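Local coordinates for protein galactose mutarotase related enzyme (Lactobacillus acidophilus, PDB 3DCD) that is of unproven function but, as a member of the aldose 1-epimerase family, probably binds a carbohydrate and may act as a sugar isomerase, at residues 218-222 and 223-227; 47-50 and 51-55. All blocks are in the same frame, centred on the assembly; numbering follows the deposited sequence.

Contact 1 of 2, residues 218-222 and 223-227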
loop_
_atom_site.group_PDB
_atom_site.type_symbol
_atom_site.label_atom_id
_atom_site.label_comp_id
_atom_site.label_asym_id
_atom_site.label_seq_id
_atom_site.Cartn_x
_atom_site.Cartn_y
_atom_site.Cartn_z
ATOM N N LEU A 218 -13.100 2.708 5.532
ATOM C CA LEU A 218 -13.899 1.794 4.753
ATOM C C LEU A 218 -14.991 1.201 5.648
ATOM O O LEU A 218 -14.699 0.580 6.675
ATOM C CB LEU A 218 -12.985 0.727 4.159
ATOM C CG LEU A 218 -13.645 -0.510 3.575
ATOM C CD1 LEU A 218 -14.353 -0.136 2.276
ATOM C CD2 LEU A 218 -12.524 -1.535 3.346
ATOM N N ARG A 219 -16.244 1.451 5.263
ATOM C CA ARG A 219 -17.409 1.144 6.087
ATOM C C ARG A 219 -18.613 0.671 5.268
ATOM O O ARG A 219 -18.581 0.669 4.039
ATOM C CB ARG A 219 -17.830 2.402 6.851
ATOM C CG ARG A 219 -16.900 2.720 8.011
ATOM C CD ARG A 219 -16.748 4.196 8.214
ATOM N NE ARG A 219 -17.980 4.773 8.713
ATOM C CZ ARG A 219 -18.355 4.760 9.986
ATOM N NH1 ARG A 219 -17.578 4.189 10.906
ATOM N NH2 ARG A 219 -19.512 5.323 10.343
ATOM N N THR A 220 -19.652 0.263 5.987
ATOM C CA THR A 220 -20.959 -0.015 5.429
ATOM C C THR A 220 -21.993 0.378 6.468
ATOM O O THR A 220 -21.782 0.182 7.674
ATOM C CB THR A 220 -21.134 -1.498 5.034
ATOM O OG1 THR A 220 -22.479 -1.703 4.581
ATOM C CG2 THR A 220 -20.851 -2.462 6.222
ATOM N N ASP A 221 -23.119 0.925 6.037
ATOM C CA ASP A 221 -24.139 1.219 7.019
ATOM C C ASP A 221 -25.019 0.003 7.318
ATOM O O ASP A 221 -25.986 0.106 8.059
ATOM C CB ASP A 221 -24.923 2.450 6.619
ATOM C CG ASP A 221 -24.056 3.726 6.638
ATOM O OD1 ASP A 221 -22.959 3.758 7.286
ATOM O OD2 ASP A 221 -24.476 4.701 5.994
ATOM N N LYS A 222 -24.652 -1.152 6.764
ATOM C CA LYS A 222 -25.371 -2.411 7.025
ATOM C C LYS A 222 -24.989 -3.067 8.338
ATOM O O LYS A 222 -25.750 -3.862 8.871
ATOM C CB LYS A 222 -25.115 -3.422 5.908
ATOM C CG LYS A 222 -25.656 -2.999 4.570
ATOM C CD LYS A 222 -27.132 -3.215 4.482
ATOM C CE LYS A 222 -27.709 -2.387 3.357
ATOM N NZ LYS A 222 -29.044 -2.898 2.933
ATOM N N ASN A 223 -23.777 -2.793 8.811
ATOM C CA ASN A 223 -23.264 -3.418 10.047
ATOM C C ASN A 223 -22.045 -2.652 10.547
ATOM O O ASN A 223 -21.768 -1.548 10.057
ATOM C CB ASN A 223 -22.953 -4.905 9.847
ATOM C CG ASN A 223 -21.925 -5.149 8.757
ATOM O OD1 ASN A 223 -20.853 -4.544 8.747
ATOM N ND2 ASN A 223 -22.238 -6.056 7.846
ATOM N N LYS A 224 -21.319 -3.228 11.504
ATOM C CA LYS A 224 -20.288 -2.485 12.245
ATOM C C LYS A 224 -18.903 -2.576 11.612
ATOM O O LYS A 224 -17.914 -2.088 12.172
ATOM C CB LYS A 224 -20.270 -2.945 13.714
ATOM C CG LYS A 224 -21.586 -2.642 14.431
ATOM C CD LYS A 224 -21.906 -3.615 15.562
ATOM C CE LYS A 224 -23.158 -3.166 16.269
ATOM N NZ LYS A 224 -23.479 -4.072 17.399
ATOM N N PHE A 225 -18.841 -3.184 10.430
ATOM C CA PHE A 225 -17.594 -3.329 9.692
ATOM C C PHE A 225 -16.938 -1.969 9.421
ATOM O O PHE A 225 -17.567 -1.044 8.899
ATOM C CB PHE A 225 -17.821 -4.082 8.376
ATOM C CG PHE A 225 -16.606 -4.118 7.479
ATOM C CD1 PHE A 225 -15.606 -5.039 7.696
ATOM C CD2 PHE A 225 -16.470 -3.208 6.423
ATOM C CE1 PHE A 225 -14.469 -5.077 6.874
ATOM C CE2 PHE A 225 -15.357 -3.245 5.597
ATOM C CZ PHE A 225 -14.353 -4.182 5.830
ATOM N N HIS A 226 -15.662 -1.869 9.755
ATOM C CA HIS A 226 -14.952 -0.602 9.666
ATOM C C HIS A 226 -13.464 -0.901 9.639
ATOM O O HIS A 226 -12.919 -1.458 10.591
ATOM C CB HIS A 226 -15.335 0.278 10.871
ATOM C CG HIS A 226 -14.718 1.641 10.871
ATOM N ND1 HIS A 226 -14.106 2.194 9.765
ATOM C CD2 HIS A 226 -14.661 2.583 11.839
ATOM C CE1 HIS A 226 -13.665 3.401 10.061
ATOM N NE2 HIS A 226 -13.988 3.663 11.313
ATOM N N VAL A 227 -12.822 -0.558 8.521
ATOM C CA VAL A 227 -11.383 -0.588 8.415
ATOM C C VAL A 227 -10.928 0.861 8.239
ATOM O O VAL A 227 -11.393 1.570 7.340
ATOM C CB VAL A 227 -10.906 -1.463 7.240
ATOM C CG1 VAL A 227 -9.431 -1.245 6.986
ATOM C CG2 VAL A 227 -11.194 -2.950 7.535
#

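Contact 2 of 2, residues 47-50 and 51-55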
loop_
_atom_site.group_PDB
_atom_site.type_symbol
_atom_site.label_atom_id
_atom_site.label_comp_id
_atom_site.label_asym_id
_atom_site.label_seq_id
_atom_site.Cartn_x
_atom_site.Cartn_y
_atom_site.Cartn_z
ATOM N N PRO A 47 0.789 -6.304 -1.103
ATOM C CA PRO A 47 2.200 -6.165 -1.418
ATOM C C PRO A 47 2.823 -4.906 -0.855
ATOM O O PRO A 47 2.132 -3.916 -0.563
ATOM C CB PRO A 47 2.248 -6.116 -2.962
ATOM C CG PRO A 47 0.893 -5.678 -3.376
ATOM C CD PRO A 47 -0.041 -6.292 -2.326
ATOM N N VAL A 48 4.128 -4.987 -0.685
ATOM C CA VAL A 48 4.954 -3.841 -0.330
ATOM C C VAL A 48 5.525 -3.330 -1.650
ATOM O O VAL A 48 5.996 -4.129 -2.486
ATOM C CB VAL A 48 6.042 -4.272 0.678
ATOM C CG1 VAL A 48 7.091 -3.136 0.899
ATOM C CG2 VAL A 48 5.387 -4.700 2.016
ATOM N N LEU A 49 5.447 -2.012 -1.857
ATOM C CA LEU A 49 5.888 -1.388 -3.115
ATOM C C LEU A 49 7.208 -0.637 -2.873
ATOM O O LEU A 49 7.252 0.303 -2.089
ATOM C CB LEU A 49 4.805 -0.438 -3.656
ATOM C CG LEU A 49 3.329 -0.834 -3.434
ATOM C CD1 LEU A 49 2.370 0.272 -3.853
ATOM C CD2 LEU A 49 2.998 -2.180 -4.155
ATOM N N PHE A 50 8.268 -1.090 -3.534
ATOM C CA PHE A 50 9.631 -0.579 -3.354
ATOM C C PHE A 50 10.542 -1.245 -4.386
ATOM O O PHE A 50 10.442 -2.464 -4.599
ATOM C CB PHE A 50 10.140 -0.887 -1.938
ATOM C CG PHE A 50 11.594 -0.547 -1.714
ATOM C CD1 PHE A 50 12.589 -1.484 -1.967
ATOM C CD2 PHE A 50 11.969 0.709 -1.233
ATOM C CE1 PHE A 50 13.944 -1.185 -1.752
ATOM C CE2 PHE A 50 13.318 1.010 -1.014
ATOM C CZ PHE A 50 14.301 0.068 -1.278
ATOM N N PRO A 51 11.481 -0.480 -4.987
ATOM C CA PRO A 51 11.851 0.929 -4.810
ATOM C C PRO A 51 11.166 1.918 -5.736
ATOM O O PRO A 51 11.662 3.050 -5.890
ATOM C CB PRO A 51 13.349 0.911 -5.092
ATOM C CG PRO A 51 13.454 -0.073 -6.223
ATOM C CD PRO A 51 12.412 -1.147 -5.915
ATOM N N ILE A 52 10.061 1.494 -6.354
ATOM C CA ILE A 52 9.143 2.418 -7.037
ATOM C C ILE A 52 7.722 2.052 -6.667
ATOM O O ILE A 52 7.451 0.914 -6.279
ATOM C CB ILE A 52 9.282 2.396 -8.592
ATOM C CG1 ILE A 52 8.980 1.001 -9.178
ATOM C CG2 ILE A 52 10.665 2.928 -9.031
ATOM C CD1 ILE A 52 8.994 0.967 -10.710
ATOM N N VAL A 53 6.829 3.039 -6.770
ATOM C CA VAL A 53 5.399 2.839 -6.658
ATOM C C VAL A 53 4.852 3.020 -8.068
ATOM O O VAL A 53 5.208 3.981 -8.747
ATOM C CB VAL A 53 4.755 3.900 -5.735
ATOM C CG1 VAL A 53 3.238 3.834 -5.848
ATOM C CG2 VAL A 53 5.199 3.709 -4.300
ATOM N N GLY A 54 4.003 2.094 -8.510
ATOM C CA GLY A 54 3.411 2.170 -9.849
ATOM C C GLY A 54 4.369 1.786 -10.966
ATOM O O GLY A 54 5.451 1.265 -10.727
ATOM N N ARG A 55 3.952 2.052 -12.202
ATOM C CA ARG A 55 4.709 1.633 -13.370
ATOM C C ARG A 55 5.541 2.755 -13.978
ATOM O O ARG A 55 5.140 3.924 -13.984
ATOM C CB ARG A 55 3.750 1.069 -14.426
ATOM C CG ARG A 55 4.417 0.225 -15.495
ATOM C CD ARG A 55 3.375 -0.529 -16.298
ATOM N NE ARG A 55 3.991 -1.480 -17.209
ATOM C CZ ARG A 55 3.302 -2.251 -18.043
ATOM N NH1 ARG A 55 1.970 -2.181 -18.073
ATOM N NH2 ARG A 55 3.944 -3.100 -18.838
#

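Contact 1 of 2, residues 218-222 and 223-227
Arg219 lies across the His226 ring near the turn end of a beta hairpin, whose strands 214-220 and 226-232 run antiparallel. Its CG is anti to the carbonyl carbon (chi1 -75°), and the chain then bends at chi2 and chi3 to follow the ring. CB lies 4.0 Å from Phe225 O. CG meets His226 ND1 at 3.3 Å. CD sits over the ring face in a CH-pi contact, 3.9 Å from the centroid of His226. NE makes a weak hydrogen bond to the Tyr160 hydroxyl. NH1 ends over the same ring, nearer its rim, 3.5 Å from His226 CD2. The guanidinium and ring planes are 83° apart, so this is not a flat stack.

Leu218 and Val227 point to the other face of the sheet, where Leu218 CG touches the edge of the Phe225 ring at CE2. The backbones of Leu218 and Val227 form an antiparallel hydrogen-bonded pair. At the turn, Thr220 OG1 accepts from Lys222 N in an ST turn and also bonds to Asp158 O. Asn223 forms an Asx turn: its OD1 accepts from Phe225 N at 3.0 Å, with the donor tilted 15° from the carbonyl plane.

Contact 2 of 2, residues 47-50 and 51-55
The chain bends sharply between Phe50 and Pro51, which are joined by a cis peptide bond. The cis bond brings their CA atoms to 3.1 Å, and the chain then turns back so that Leu49 CA and Val53 CA lie 5.5 Å apart. No hydrogen bond closes the bend: Phe50 N and Ile52 O are 3.5 Å apart, but the angle is poor.

Pro51 lies over one face of the Phe50 ring. Its CB sits 3.8 Å from the centroid of Phe50, only 3° off the ring normal, which makes a centred CH-pi contact. Pro51 CA is over the same face, 3.4 Å from Phe50 CG. The Phe50 ring is set anti to its own backbone N (chi1 173°), and this swings it back beside the carbonyl carbon and against the proline that follows. An aromatic residue before a cis proline often packs on it in this way.

The bend follows the short, weakly bonded strand 48-49, which pairs with strand 136-147 in the beta-rich fold of the aldose 1-epimerase family. It leads into the loop before strand 60-63. Phe50 also stacks with Phe111 and meets Phe109 edge-to-face. Backbone hydrogen bonds tie Phe50 to His73 and Ala76, and Pro51 to Gly139.

Inside the bend, Leu49 points toward 51-55. Its CB is 4.0 Å from Ile52 O. Farther out, the Leu49 and Val53 side chains cross, and Leu49 CD1 touches Val53 CG1 at 4.2 Å.

How the contacts relate
Both contacts are local reversals of the chain, but they sit in different surroundings. Contact 2 is buried, about 8 Å from the centre of the chain to its own centre. Contact 1 is about 21 Å out and only partly buried, with exposed residues at its turn. Their nearest atoms are about 14 Å apart, so they do not touch. They also belong to different sheets: contact 1 joins neighbouring strands of the nine-strand sheet, whereas 47-50 carries a short strand of the six-strand one. Contact 1 mixes backbone and side-chain hydrogen bonds with apolar packing. Contact 2 has no hydrogen bond between its segments and relies on a cis proline, an aromatic ring and aliphatic side chains.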